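Local coordinates for protein glucokinase (Enterococcus faecalis, PDB 2QM1) that probably phosphorylates glucose with ATP, as a glucokinase of the ROK family that also binds a zinc ion, at residues M73-S78 with L92-V97; Q98-Q103 with F112-D117; V197-H202 with V243-F248; D227-A232 with G276-S281. One frame throughout, in Å; residues are numbered along the deposited sequence. Where two conformers were deposited one is given.

How the contacts relate
Contacts 1 and 2 lie side by side, their centres 9 Å apart, because strands 68-75 and 112-116 are neighbours in one sheet: Met73 O meets Asp115 N at 2.8 Å and Met73 N meets Ala113 O at 2.9 Å, both probably hydrogen bonds. Contact 2 contributes Asn116 to the magnesium site, and the Thr75 side chain of contact 1 is about 10 Å from the ion. Contacts 3 and 4 form a second pair among helices, with centres 12 Å apart. Helix 237-261 joins them, Val243 CG2 lying 3.6 Å from Phe229 CD1. Contacts 2 and 4 lie on opposite sides of the chain's centre, 37 Å apart between centres.

Contact 1: M73-S78 with L92-V97; sequences MGTPGS and LNWTTV
Leu92 puts its CD1 methyl against the ring of Pro76, 4.0 Å from Pro76 CD and 4.1 Å from Pro76 CG, the two side chains meeting at about a right angle. The same methyl also lies 3.7 Å above one face of the Trp94 indole, offset toward its rim, and so packs against both the proline and its own near neighbour in the chain. Leucine suits the place because its CD1 methyl, carried out at the end of the chain, fits between the proline ring and the indole face. Trp94 sends its six-membered ring toward Thr75, whose OG1 stands 3.8 Å from Trp94 CZ3 in an oblique approach. That hydroxyl is already engaged: it donates to Pro76 O over 2.8 Å, in the carbonyl plane and on a lone pair. With OG1 opposite the backbone N (chi1 176°), the hydroxyl lies beside the carbonyl carbon and reaches forward to the carbonyl oxygen of Pro76. Here the sheet of the actin-like ATPase fold passes into a loop: strand 68-75 ends at Thr75, and 92-97 belongs to the connection that leads from strand 85-87 to helix 100-108. Leu13 of strand 7-13 touches Thr75, Leu92 and Trp94, while Ile46 of helix 46-60 packs on both Leu92 and Trp94. The polar NE1 of the buried indole is satisfied by Gly43 O.

Contact 2: Q98-Q103 with F112-D117; sequences QPVKEQ and FALDND
Lys101 and Phe112 pass each other in opposite directions, the lysine backbone lying close to the aromatic ring: Lys101 CA is 3.5 Å from Phe112 CD1, and Lys101 CB is 3.8 Å from the same atom, an oblique approach. Phe112 holds its ring opposite the backbone N (chi1 178°), which carries it from the strand to the first turn of the helix, where Phe112 CZ also meets Val100 CG1 at 3.9 Å. Lysine does two jobs here. Its CB and CG lie by the ring, the extended chain then passes the carbonyl oxygen of Phe112, and the ammonium at its end bonds to a water, Lys101 NZ to oxygen 3.0 Å, which in turn donates to Phe112 O at 3.1 Å. Strands 68-75 and 112-116 run parallel as neighbours, and helix 100-108 lies on the connection between them, so this contact packs the crossover helix of a beta-alpha-beta unit onto its second strand. Val100 is a compact, branched filler on the buried side, touching Met73, Val47 and Val86 as well. Leu114, modelled in two conformers, in one of them sets CG between its backbone N and carbonyl carbon (chi1 83°), bringing CD1 to 3.7 Å from Val100 CB. Pro99 occupies the N-cap position. At the far end of the strand Asn116 binds magnesium, and its backbone N donates to the anti lone pair of Asp115 OD1 at 2.6 Å.

Contact 3: V197-H202 with V243-F248; sequences VRVARH and VDRVCF
Two helices of the helical part of this ROK-family fold, 193-203 and the long 237-261, pack against each other here, with Val199 on the first facing Arg245 and Val246 on the second. The backbones come nearest at Val199 and Val246, whose CA atoms are 7.5 Å apart, so the gap is bridged by side chains alone. Val199 is the main filler: its CG1, opposite the backbone N (chi1 158°), points across and ends 3.8 Å from Arg245 CG and 4.0 Å from Arg245 CB. A branched aliphatic residue suits this buried position, having no polar group to satisfy. Arginine fits the margin of the contact because its aliphatic base can pack against the valine while its charged end turns elsewhere: the chain bends at chi2 (57°) and chi3 (105°), and part of the side chain lies about 3 Å from a bound glycerol, probably left from crystallisation. Val242, one turn before Val246 on the same helix, also rests on Val199, and Val196 touches Val246, so the packing extends along both helices. Leu203 adds to the cover of Arg245. Further along, Phe248 meets Phe290 edge-to-face and packs on Pro174 of the second subunit, which links this helix to the dimer partner. The valine-valine approach is looser, Val199 CG1 lying 4.3 Å from Val246 CG2.

Contact 4: D227-A232 with G276-S281; sequences DVFEFA and GEFLRS
Glu277 and Arg280 form a two-pronged salt bridge on the helix whose Phe278 and Leu279 meet Phe229 and Ala232: Arg280 NE reaches Glu277 OE1 and Arg280 NH2 reaches Glu277 OE2, each at 2.8 Å. The second bond is almost straight, 179° at the hydrogen, and uses the syn lone pair, so carboxylate and guanidinium meet side-on. A residue pair three apart on a helix suits such a bridge, and the remaining nitrogen, NH1, serves Glu284 and Ile301 O. Helices 227-232 and 277-281 cross almost perpendicularly (86°), with axes 10.5 Å apart, and the crossing is filled by aromatic and aliphatic groups. The rings of Phe229 and Phe278 meet edge to edge, CD1 to CD1 at 3.9 Å. Phe278, its ring opposite the backbone N (chi1 -174°), extends to Ala232, whose CB is 3.5 Å from Phe278 CE1. Alanine is small enough to let the ring come this near to its helix. Leu279 CD1 stands 3.5 Å from both Phe229 CE1 and CZ. Gly276 stands at the N-cap position, with a positive phi that favours glycine. Val243 and Cys247 of helix 237-261 extend the same apolar packing. Apolar carbon alone meets across the crossing, which implies an interface held by shape and burial; the salt bridge, made within one helix, does not bridge the two and is consistent with bracing that helix alone.

Contact 1: M73-S78 with L92-V97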
loop_
_atom_site.group_PDB
_atom_site.type_symbol
_atom_site.label_atom_id
_atom_site.label_comp_id
_atom_site.label_asym_id
_atom_site.label_seq_id
_atom_site.Cartn_x
_atom_site.Cartn_y
_atom_site.Cartn_z
HETATM N N MSE B 73 12.830 13.209 -14.854
HETATM C CA MSE B 73 11.554 13.644 -15.479
HETATM C C MSE B 73 10.316 12.946 -14.895
HETATM O O MSE B 73 10.340 11.763 -14.691
HETATM C CB MSE B 73 11.621 13.432 -17.012
HETATM C CG MSE B 73 10.340 13.855 -17.768
HETATM SE SE MSE B 73 10.695 13.623 -19.662
HETATM C CE MSE B 73 8.944 12.953 -20.190
ATOM N N GLY B 74 9.254 13.697 -14.624
ATOM C CA GLY B 74 7.966 13.146 -14.353
ATOM C C GLY B 74 7.070 13.238 -15.590
ATOM O O GLY B 74 7.107 14.225 -16.305
ATOM N N THR B 75 6.289 12.187 -15.840
ATOM C CA THR B 75 5.453 12.092 -17.028
ATOM C C THR B 75 4.104 11.490 -16.650
ATOM O O THR B 75 4.029 10.618 -15.771
ATOM C CB THR B 75 6.087 11.178 -18.107
ATOM O OG1 THR B 75 5.182 11.037 -19.230
ATOM C CG2 THR B 75 6.368 9.815 -17.529
ATOM N N PRO B 76 3.047 11.915 -17.344
ATOM C CA PRO B 76 1.770 11.222 -17.251
ATOM C C PRO B 76 1.965 9.782 -17.732
ATOM O O PRO B 76 2.890 9.515 -18.513
ATOM C CB PRO B 76 0.886 11.982 -18.241
ATOM C CG PRO B 76 1.529 13.302 -18.378
ATOM C CD PRO B 76 2.984 13.026 -18.305
ATOM N N GLY B 77 1.117 8.874 -17.234
ATOM C CA GLY B 77 1.099 7.451 -17.599
ATOM C C GLY B 77 1.923 6.561 -16.696
ATOM O O GLY B 77 2.401 6.990 -15.656
ATOM N N SER B 78 2.143 5.313 -17.108
ATOM C CA SER B 78 2.880 4.427 -16.233
ATOM C C SER B 78 4.295 4.119 -16.766
ATOM O O SER B 78 4.539 4.032 -17.968
ATOM C CB SER B 78 2.052 3.207 -15.851
ATOM O OG SER B 78 2.509 2.043 -16.464
ATOM N N LEU B 92 -1.637 12.405 -23.915
ATOM C CA LEU B 92 -0.527 12.954 -24.670
ATOM C C LEU B 92 -0.596 12.516 -26.127
ATOM O O LEU B 92 0.163 13.014 -26.955
ATOM C CB LEU B 92 0.809 12.529 -24.044
ATOM C CG LEU B 92 1.235 13.197 -22.726
ATOM C CD1 LEU B 92 2.634 12.744 -22.272
ATOM C CD2 LEU B 92 1.165 14.742 -22.803
ATOM N N ASN B 93 -1.519 11.597 -26.423
ATOM C CA ASN B 93 -1.612 10.930 -27.722
ATOM C C ASN B 93 -0.517 9.888 -27.937
ATOM O O ASN B 93 -0.309 9.445 -29.050
ATOM C CB ASN B 93 -1.573 11.936 -28.914
ATOM C CG ASN B 93 -2.857 12.756 -29.078
ATOM O OD1 ASN B 93 -3.960 12.290 -28.744
ATOM N ND2 ASN B 93 -2.719 13.982 -29.632
ATOM N N TRP B 94 0.217 9.517 -26.896
ATOM C CA TRP B 94 1.104 8.360 -26.994
ATOM C C TRP B 94 0.245 7.109 -26.894
ATOM O O TRP B 94 -0.233 6.796 -25.832
ATOM C CB TRP B 94 2.154 8.368 -25.885
ATOM C CG TRP B 94 3.127 9.514 -25.985
ATOM C CD1 TRP B 94 3.322 10.324 -27.063
ATOM C CD2 TRP B 94 4.038 9.960 -24.980
ATOM N NE1 TRP B 94 4.285 11.261 -26.790
ATOM C CE2 TRP B 94 4.748 11.055 -25.519
ATOM C CE3 TRP B 94 4.335 9.533 -23.679
ATOM C CZ2 TRP B 94 5.740 11.730 -24.806
ATOM C CZ3 TRP B 94 5.309 10.206 -22.966
ATOM C CH2 TRP B 94 5.998 11.304 -23.531
ATOM N N THR B 95 0.013 6.415 -28.007
ATOM C CA THR B 95 -0.805 5.206 -27.943
ATOM C C THR B 95 0.070 3.949 -27.942
ATOM O O THR B 95 -0.384 2.811 -27.781
ATOM C CB THR B 95 -1.823 5.171 -29.084
ATOM O OG1 THR B 95 -1.131 5.333 -30.331
ATOM C CG2 THR B 95 -2.837 6.296 -28.903
ATOM N N THR B 96 1.354 4.187 -28.066
ATOM C CA THR B 96 2.319 3.138 -28.233
ATOM C C THR B 96 3.379 3.397 -27.147
ATOM O O THR B 96 3.525 4.543 -26.723
ATOM C CB THR B 96 2.805 3.326 -29.684
ATOM O OG1 THR B 96 2.113 2.419 -30.587
ATOM C CG2 THR B 96 4.261 3.329 -29.842
ATOM N N VAL B 97 4.090 2.358 -26.698
ATOM C CA VAL B 97 5.151 2.501 -25.667
ATOM C C VAL B 97 6.262 3.471 -26.159
ATOM O O VAL B 97 6.806 3.293 -27.263
ATOM C CB VAL B 97 5.814 1.137 -25.332
ATOM C CG1 VAL B 97 6.737 1.256 -24.164
ATOM C CG2 VAL B 97 4.778 0.053 -25.049
#

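Contact 2: Q98-Q103 with F112-D117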
loop_
_atom_site.group_PDB
_atom_site.type_symbol
_atom_site.label_atom_id
_atom_site.label_comp_id
_atom_site.label_asym_id
_atom_site.label_seq_id
_atom_site.Cartn_x
_atom_site.Cartn_y
_atom_site.Cartn_z
ATOM N N GLN B 98 6.599 4.470 -25.347
ATOM C CA GLN B 98 7.597 5.461 -25.716
ATOM C C GLN B 98 8.953 5.216 -25.019
ATOM O O GLN B 98 9.010 5.106 -23.774
ATOM C CB GLN B 98 7.086 6.875 -25.429
ATOM C CG GLN B 98 5.792 7.266 -26.202
ATOM C CD GLN B 98 5.966 7.209 -27.708
ATOM O OE1 GLN B 98 6.754 7.973 -28.303
ATOM N NE2 GLN B 98 5.212 6.312 -28.343
ATOM N N PRO B 99 10.031 5.105 -25.818
ATOM C CA PRO B 99 11.400 4.874 -25.331
ATOM C C PRO B 99 12.031 6.203 -24.900
ATOM O O PRO B 99 13.099 6.565 -25.387
ATOM C CB PRO B 99 12.122 4.320 -26.571
ATOM C CG PRO B 99 11.439 4.973 -27.718
ATOM C CD PRO B 99 9.980 5.179 -27.297
ATOM N N VAL B 100 11.383 6.886 -23.953
ATOM C CA VAL B 100 11.729 8.250 -23.619
ATOM C C VAL B 100 13.143 8.343 -23.087
ATOM O O VAL B 100 13.879 9.232 -23.446
ATOM C CB VAL B 100 10.763 8.824 -22.533
ATOM C CG1 VAL B 100 11.259 10.162 -22.019
ATOM C CG2 VAL B 100 9.324 8.998 -23.087
ATOM N N LYS B 101 13.518 7.407 -22.229
ATOM C CA LYS B 101 14.827 7.455 -21.631
ATOM C C LYS B 101 15.854 7.348 -22.746
ATOM O O LYS B 101 16.798 8.152 -22.831
ATOM C CB LYS B 101 15.015 6.301 -20.626
ATOM C CG LYS B 101 16.495 6.193 -20.137
ATOM C CD LYS B 101 16.685 5.151 -19.005
ATOM C CE LYS B 101 18.174 4.968 -18.722
ATOM N NZ LYS B 101 18.391 3.863 -17.748
ATOM N N GLU B 102 15.663 6.346 -23.613
ATOM C CA GLU B 102 16.574 6.142 -24.720
ATOM C C GLU B 102 16.760 7.416 -25.564
ATOM O O GLU B 102 17.887 7.796 -25.858
ATOM C CB GLU B 102 16.051 5.021 -25.590
ATOM C CG GLU B 102 17.103 4.247 -26.323
ATOM C CD GLU B 102 16.492 2.967 -26.859
ATOM O OE1 GLU B 102 15.812 3.056 -27.919
ATOM O OE2 GLU B 102 16.654 1.895 -26.209
ATOM N N GLN B 103 15.660 8.069 -25.930
ATOM C CA GLN B 103 15.721 9.223 -26.819
ATOM C C GLN B 103 16.466 10.382 -26.166
ATOM O O GLN B 103 17.385 10.965 -26.753
ATOM C CB GLN B 103 14.323 9.606 -27.306
ATOM C CG GLN B 103 13.573 8.386 -27.966
ATOM C CD GLN B 103 12.092 8.599 -28.312
ATOM O OE1 GLN B 103 11.560 7.981 -29.279
ATOM N NE2 GLN B 103 11.414 9.421 -27.535
ATOM N N PHE B 112 19.828 10.097 -17.448
ATOM C CA PHE B 112 18.398 10.423 -17.434
ATOM C C PHE B 112 17.619 9.373 -16.647
ATOM O O PHE B 112 17.899 8.183 -16.777
ATOM C CB PHE B 112 17.886 10.516 -18.902
ATOM C CG PHE B 112 16.425 10.789 -19.017
ATOM C CD1 PHE B 112 15.526 9.748 -19.135
ATOM C CD2 PHE B 112 15.945 12.087 -18.920
ATOM C CE1 PHE B 112 14.179 9.999 -19.227
ATOM C CE2 PHE B 112 14.586 12.347 -19.026
ATOM C CZ PHE B 112 13.711 11.293 -19.180
ATOM N N ALA B 113 16.632 9.814 -15.851
ATOM C CA ALA B 113 15.745 8.924 -15.165
ATOM C C ALA B 113 14.339 9.496 -15.274
ATOM O O ALA B 113 14.156 10.700 -15.395
ATOM C CB ALA B 113 16.145 8.757 -13.687
ATOM N N LEU B 114 13.332 8.642 -15.295
ATOM C CA LEU B 114 11.995 9.202 -15.336
ATOM C C LEU B 114 11.066 8.407 -14.477
ATOM O O LEU B 114 11.321 7.248 -14.142
ATOM C CB LEU B 114 11.455 9.310 -16.783
ATOM C CG LEU B 114 10.824 8.071 -17.437
ATOM C CD1 LEU B 114 10.494 8.359 -18.871
ATOM C CD2 LEU B 114 11.698 6.828 -17.318
ATOM N N ASP B 115 9.961 9.041 -14.138
ATOM C CA ASP B 115 8.970 8.397 -13.287
ATOM C C ASP B 115 7.601 8.987 -13.554
ATOM O O ASP B 115 7.466 9.911 -14.319
ATOM C CB ASP B 115 9.368 8.379 -11.779
ATOM C CG ASP B 115 8.834 7.124 -11.032
ATOM O OD1 ASP B 115 7.636 6.699 -11.228
ATOM O OD2 ASP B 115 9.646 6.540 -10.278
ATOM N N ASN B 116 6.590 8.379 -12.988
ATOM C CA ASN B 116 5.230 8.900 -13.116
ATOM C C ASN B 116 5.132 10.293 -12.466
ATOM O O ASN B 116 5.838 10.578 -11.508
ATOM C CB ASN B 116 4.276 7.927 -12.466
ATOM C CG ASN B 116 2.953 8.534 -12.210
ATOM O OD1 ASN B 116 2.123 8.615 -13.114
ATOM N ND2 ASN B 116 2.768 9.048 -11.029
ATOM N N ASP B 117 4.226 11.133 -12.959
ATOM C CA ASP B 117 4.189 12.531 -12.551
ATOM C C ASP B 117 3.809 12.768 -11.084
ATOM O O ASP B 117 4.470 13.548 -10.416
ATOM C CB ASP B 117 3.342 13.383 -13.510
ATOM C CG ASP B 117 1.880 12.911 -13.626
ATOM O OD1 ASP B 117 1.535 11.815 -13.137
ATOM O OD2 ASP B 117 1.076 13.642 -14.269
HETATM O O HOH W 1 17.181 5.463 -15.568
#

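Contact 3: V197-H202 with V243-F248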
loop_
_atom_site.group_PDB
_atom_site.type_symbol
_atom_site.label_atom_id
_atom_site.label_comp_id
_atom_site.label_asym_id
_atom_site.label_seq_id
_atom_site.Cartn_x
_atom_site.Cartn_y
_atom_site.Cartn_z
ATOM N N VAL B 197 -17.808 19.226 -8.239
ATOM C CA VAL B 197 -18.951 19.751 -8.962
ATOM C C VAL B 197 -19.953 18.633 -9.179
ATOM O O VAL B 197 -21.144 18.791 -8.917
ATOM C CB VAL B 197 -18.469 20.357 -10.334
ATOM C CG1 VAL B 197 -19.664 20.546 -11.396
ATOM C CG2 VAL B 197 -17.700 21.646 -10.102
ATOM N N ARG B 198 -19.495 17.483 -9.649
ATOM C CA ARG B 198 -20.436 16.396 -9.855
ATOM C C ARG B 198 -21.110 16.014 -8.534
ATOM O O ARG B 198 -22.300 15.793 -8.500
ATOM C CB ARG B 198 -19.744 15.202 -10.502
ATOM C CG ARG B 198 -20.662 14.149 -11.066
ATOM C CD ARG B 198 -19.882 13.346 -12.128
ATOM N NE ARG B 198 -18.509 13.196 -11.684
ATOM C CZ ARG B 198 -17.408 13.444 -12.397
ATOM N NH1 ARG B 198 -17.444 13.823 -13.676
ATOM N NH2 ARG B 198 -16.240 13.273 -11.804
ATOM N N VAL B 199 -20.371 15.983 -7.436
ATOM C CA VAL B 199 -20.980 15.626 -6.151
ATOM C C VAL B 199 -21.997 16.716 -5.797
ATOM O O VAL B 199 -23.029 16.451 -5.188
ATOM C CB VAL B 199 -19.916 15.532 -5.020
ATOM C CG1 VAL B 199 -20.550 15.689 -3.646
ATOM C CG2 VAL B 199 -19.105 14.201 -5.118
ATOM N N ALA B 200 -21.665 17.964 -6.127
ATOM C CA ALA B 200 -22.558 19.059 -5.774
ATOM C C ALA B 200 -23.825 19.032 -6.675
ATOM O O ALA B 200 -24.938 19.224 -6.178
ATOM C CB ALA B 200 -21.802 20.412 -5.834
ATOM N N ARG B 201 -23.622 18.758 -7.972
ATOM C CA ARG B 201 -24.702 18.591 -8.981
ATOM C C ARG B 201 -25.740 17.569 -8.579
ATOM O O ARG B 201 -26.883 17.625 -9.032
ATOM C CB ARG B 201 -24.130 18.164 -10.349
ATOM C CG ARG B 201 -24.102 19.257 -11.344
ATOM C CD ARG B 201 -23.084 19.001 -12.433
ATOM N NE ARG B 201 -22.786 20.227 -13.129
ATOM C CZ ARG B 201 -22.040 20.315 -14.219
ATOM N NH1 ARG B 201 -21.511 19.229 -14.775
ATOM N NH2 ARG B 201 -21.845 21.496 -14.765
ATOM N N HIS B 202 -25.334 16.626 -7.738
ATOM C CA HIS B 202 -26.209 15.538 -7.361
ATOM C C HIS B 202 -26.771 15.599 -5.968
ATOM O O HIS B 202 -27.794 15.014 -5.719
ATOM C CB HIS B 202 -25.576 14.203 -7.748
ATOM C CG HIS B 202 -25.511 14.018 -9.237
ATOM N ND1 HIS B 202 -26.597 13.598 -9.980
ATOM C CD2 HIS B 202 -24.516 14.250 -10.123
ATOM C CE1 HIS B 202 -26.266 13.557 -11.256
ATOM N NE2 HIS B 202 -25.010 13.952 -11.370
ATOM N N VAL B 243 -18.645 19.733 0.646
ATOM C CA VAL B 243 -17.380 19.491 1.365
ATOM C C VAL B 243 -17.429 18.246 2.276
ATOM O O VAL B 243 -16.566 17.414 2.202
ATOM C CB VAL B 243 -16.953 20.747 2.189
ATOM C CG1 VAL B 243 -15.939 20.416 3.225
ATOM C CG2 VAL B 243 -16.430 21.852 1.289
ATOM N N ASP B 244 -18.444 18.150 3.118
ATOM C CA ASP B 244 -18.716 16.993 3.986
ATOM C C ASP B 244 -18.745 15.655 3.244
ATOM O O ASP B 244 -18.113 14.676 3.647
ATOM C CB ASP B 244 -20.071 17.212 4.631
ATOM C CG ASP B 244 -20.054 16.998 6.101
ATOM O OD1 ASP B 244 -19.489 15.975 6.556
ATOM O OD2 ASP B 244 -20.618 17.870 6.819
ATOM N N ARG B 245 -19.474 15.625 2.136
ATOM C CA ARG B 245 -19.513 14.438 1.326
ATOM C C ARG B 245 -18.130 14.155 0.734
ATOM O O ARG B 245 -17.684 13.008 0.718
ATOM C CB ARG B 245 -20.551 14.597 0.210
ATOM C CG ARG B 245 -20.683 13.367 -0.678
ATOM C CD ARG B 245 -21.037 12.093 0.168
ATOM N NE ARG B 245 -22.439 11.768 -0.045
ATOM C CZ ARG B 245 -23.416 12.070 0.776
ATOM N NH1 ARG B 245 -24.657 11.764 0.438
ATOM N NH2 ARG B 245 -23.157 12.662 1.927
ATOM N N VAL B 246 -17.465 15.211 0.243
ATOM C CA VAL B 246 -16.183 15.048 -0.447
ATOM C C VAL B 246 -15.115 14.496 0.515
ATOM O O VAL B 246 -14.323 13.601 0.142
ATOM C CB VAL B 246 -15.684 16.367 -1.188
ATOM C CG1 VAL B 246 -14.231 16.252 -1.522
ATOM C CG2 VAL B 246 -16.466 16.638 -2.523
ATOM N N CYS B 247 -15.091 15.022 1.737
ATOM C CA CYS B 247 -14.028 14.679 2.699
ATOM C C CYS B 247 -14.265 13.332 3.352
ATOM O O CYS B 247 -13.302 12.683 3.759
ATOM C CB CYS B 247 -13.870 15.792 3.738
ATOM S SG CYS B 247 -13.248 17.340 2.911
ATOM N N PHE B 248 -15.544 12.924 3.422
ATOM C CA PHE B 248 -15.947 11.523 3.749
ATOM C C PHE B 248 -15.166 10.545 2.849
ATOM O O PHE B 248 -14.456 9.647 3.319
ATOM C CB PHE B 248 -17.486 11.349 3.629
ATOM C CG PHE B 248 -17.963 9.922 3.774
ATOM C CD1 PHE B 248 -18.276 9.403 5.027
ATOM C CD2 PHE B 248 -18.054 9.086 2.648
ATOM C CE1 PHE B 248 -18.684 8.088 5.160
ATOM C CE2 PHE B 248 -18.443 7.784 2.767
ATOM C CZ PHE B 248 -18.770 7.277 4.044
#

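Contact 4: D227-A232 with G276-S281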
loop_
_atom_site.group_PDB
_atom_site.type_symbol
_atom_site.label_atom_id
_atom_site.label_comp_id
_atom_site.label_asym_id
_atom_site.label_seq_id
_atom_site.Cartn_x
_atom_site.Cartn_y
_atom_site.Cartn_z
ATOM N N ASP B 227 -13.371 27.637 -4.631
ATOM C CA ASP B 227 -14.621 28.411 -4.409
ATOM C C ASP B 227 -15.644 27.627 -3.582
ATOM O O ASP B 227 -16.305 28.203 -2.739
ATOM C CB ASP B 227 -15.299 28.888 -5.716
ATOM C CG ASP B 227 -14.529 29.991 -6.432
ATOM O OD1 ASP B 227 -13.339 29.784 -6.755
ATOM O OD2 ASP B 227 -15.136 31.052 -6.716
ATOM N N VAL B 228 -15.761 26.323 -3.839
ATOM C CA VAL B 228 -16.692 25.434 -3.110
ATOM C C VAL B 228 -16.352 25.382 -1.636
ATOM O O VAL B 228 -17.215 25.556 -0.788
ATOM C CB VAL B 228 -16.724 24.000 -3.709
ATOM C CG1 VAL B 228 -17.398 23.033 -2.773
ATOM C CG2 VAL B 228 -17.410 24.013 -5.088
ATOM N N PHE B 229 -15.076 25.159 -1.359
ATOM C CA PHE B 229 -14.535 25.221 -0.006
ATOM C C PHE B 229 -14.668 26.627 0.613
ATOM O O PHE B 229 -15.057 26.751 1.777
ATOM C CB PHE B 229 -13.096 24.643 0.043
ATOM C CG PHE B 229 -13.058 23.127 0.062
ATOM C CD1 PHE B 229 -12.866 22.436 1.258
ATOM C CD2 PHE B 229 -13.248 22.386 -1.117
ATOM C CE1 PHE B 229 -12.874 21.054 1.291
ATOM C CE2 PHE B 229 -13.267 20.996 -1.097
ATOM C CZ PHE B 229 -13.077 20.323 0.108
ATOM N N GLU B 230 -14.410 27.674 -0.167
ATOM C CA GLU B 230 -14.554 29.046 0.329
ATOM C C GLU B 230 -16.011 29.386 0.766
ATOM O O GLU B 230 -16.210 30.054 1.790
ATOM C CB GLU B 230 -14.009 30.065 -0.693
ATOM C CG GLU B 230 -13.797 31.483 -0.129
ATOM C CD GLU B 230 -13.362 32.537 -1.179
ATOM O OE1 GLU B 230 -12.207 33.010 -1.121
ATOM O OE2 GLU B 230 -14.172 32.923 -2.057
ATOM N N PHE B 231 -17.009 28.925 0.005
ATOM C CA PHE B 231 -18.417 29.058 0.422
ATOM C C PHE B 231 -18.636 28.318 1.720
ATOM O O PHE B 231 -19.329 28.811 2.590
ATOM C CB PHE B 231 -19.385 28.536 -0.627
ATOM C CG PHE B 231 -19.650 29.496 -1.744
ATOM C CD1 PHE B 231 -19.229 29.204 -3.043
ATOM C CD2 PHE B 231 -20.306 30.705 -1.504
ATOM C CE1 PHE B 231 -19.476 30.104 -4.105
ATOM C CE2 PHE B 231 -20.558 31.614 -2.556
ATOM C CZ PHE B 231 -20.143 31.308 -3.855
ATOM N N ALA B 232 -18.013 27.144 1.852
ATOM C CA ALA B 232 -18.155 26.345 3.060
ATOM C C ALA B 232 -17.576 27.089 4.260
ATOM O O ALA B 232 -18.269 27.296 5.246
ATOM C CB ALA B 232 -17.521 24.975 2.902
ATOM N N GLY B 276 -6.667 24.760 1.886
ATOM C CA GLY B 276 -5.941 24.936 3.123
ATOM C C GLY B 276 -6.529 24.178 4.290
ATOM O O GLY B 276 -7.056 23.062 4.132
ATOM N N GLU B 277 -6.456 24.798 5.454
ATOM C CA GLU B 277 -6.734 24.117 6.696
ATOM C C GLU B 277 -8.166 23.572 6.785
ATOM O O GLU B 277 -8.402 22.559 7.424
ATOM C CB GLU B 277 -6.371 25.015 7.893
ATOM C CG GLU B 277 -6.731 24.453 9.320
ATOM C CD GLU B 277 -6.057 23.098 9.662
ATOM O OE1 GLU B 277 -5.046 22.715 9.012
ATOM O OE2 GLU B 277 -6.541 22.408 10.598
ATOM N N PHE B 278 -9.106 24.241 6.135
ATOM C CA PHE B 278 -10.510 23.868 6.217
ATOM C C PHE B 278 -10.738 22.506 5.552
ATOM O O PHE B 278 -11.481 21.675 6.061
ATOM C CB PHE B 278 -11.357 24.959 5.561
ATOM C CG PHE B 278 -12.829 24.756 5.710
ATOM C CD1 PHE B 278 -13.542 24.040 4.742
ATOM C CD2 PHE B 278 -13.504 25.287 6.802
ATOM C CE1 PHE B 278 -14.905 23.847 4.869
ATOM C CE2 PHE B 278 -14.874 25.104 6.949
ATOM C CZ PHE B 278 -15.580 24.383 5.986
ATOM N N LEU B 279 -10.078 22.294 4.410
ATOM C CA LEU B 279 -10.014 20.981 3.772
ATOM C C LEU B 279 -9.209 19.939 4.561
ATOM O O LEU B 279 -9.681 18.842 4.730
ATOM C CB LEU B 279 -9.462 21.079 2.346
ATOM C CG LEU B 279 -9.001 19.746 1.741
ATOM C CD1 LEU B 279 -10.193 18.870 1.388
ATOM C CD2 LEU B 279 -8.154 19.997 0.505
ATOM N N ARG B 280 -8.013 20.278 5.048
ATOM C CA ARG B 280 -7.187 19.304 5.801
ATOM C C ARG B 280 -7.945 18.770 7.007
ATOM O O ARG B 280 -7.987 17.578 7.247
ATOM C CB ARG B 280 -5.864 19.920 6.264
ATOM C CG ARG B 280 -4.776 18.899 6.641
ATOM C CD ARG B 280 -3.860 19.514 7.610
ATOM N NE ARG B 280 -4.637 19.963 8.753
ATOM C CZ ARG B 280 -4.967 19.186 9.780
ATOM N NH1 ARG B 280 -4.524 17.910 9.857
ATOM N NH2 ARG B 280 -5.714 19.717 10.739
ATOM N N SER B 281 -8.652 19.668 7.673
ATOM C CA SER B 281 -9.390 19.323 8.847
ATOM C C SER B 281 -10.465 18.271 8.581
ATOM O O SER B 281 -10.588 17.302 9.354
ATOM C CB SER B 281 -10.003 20.580 9.461
ATOM O OG SER B 281 -9.863 20.478 10.857
#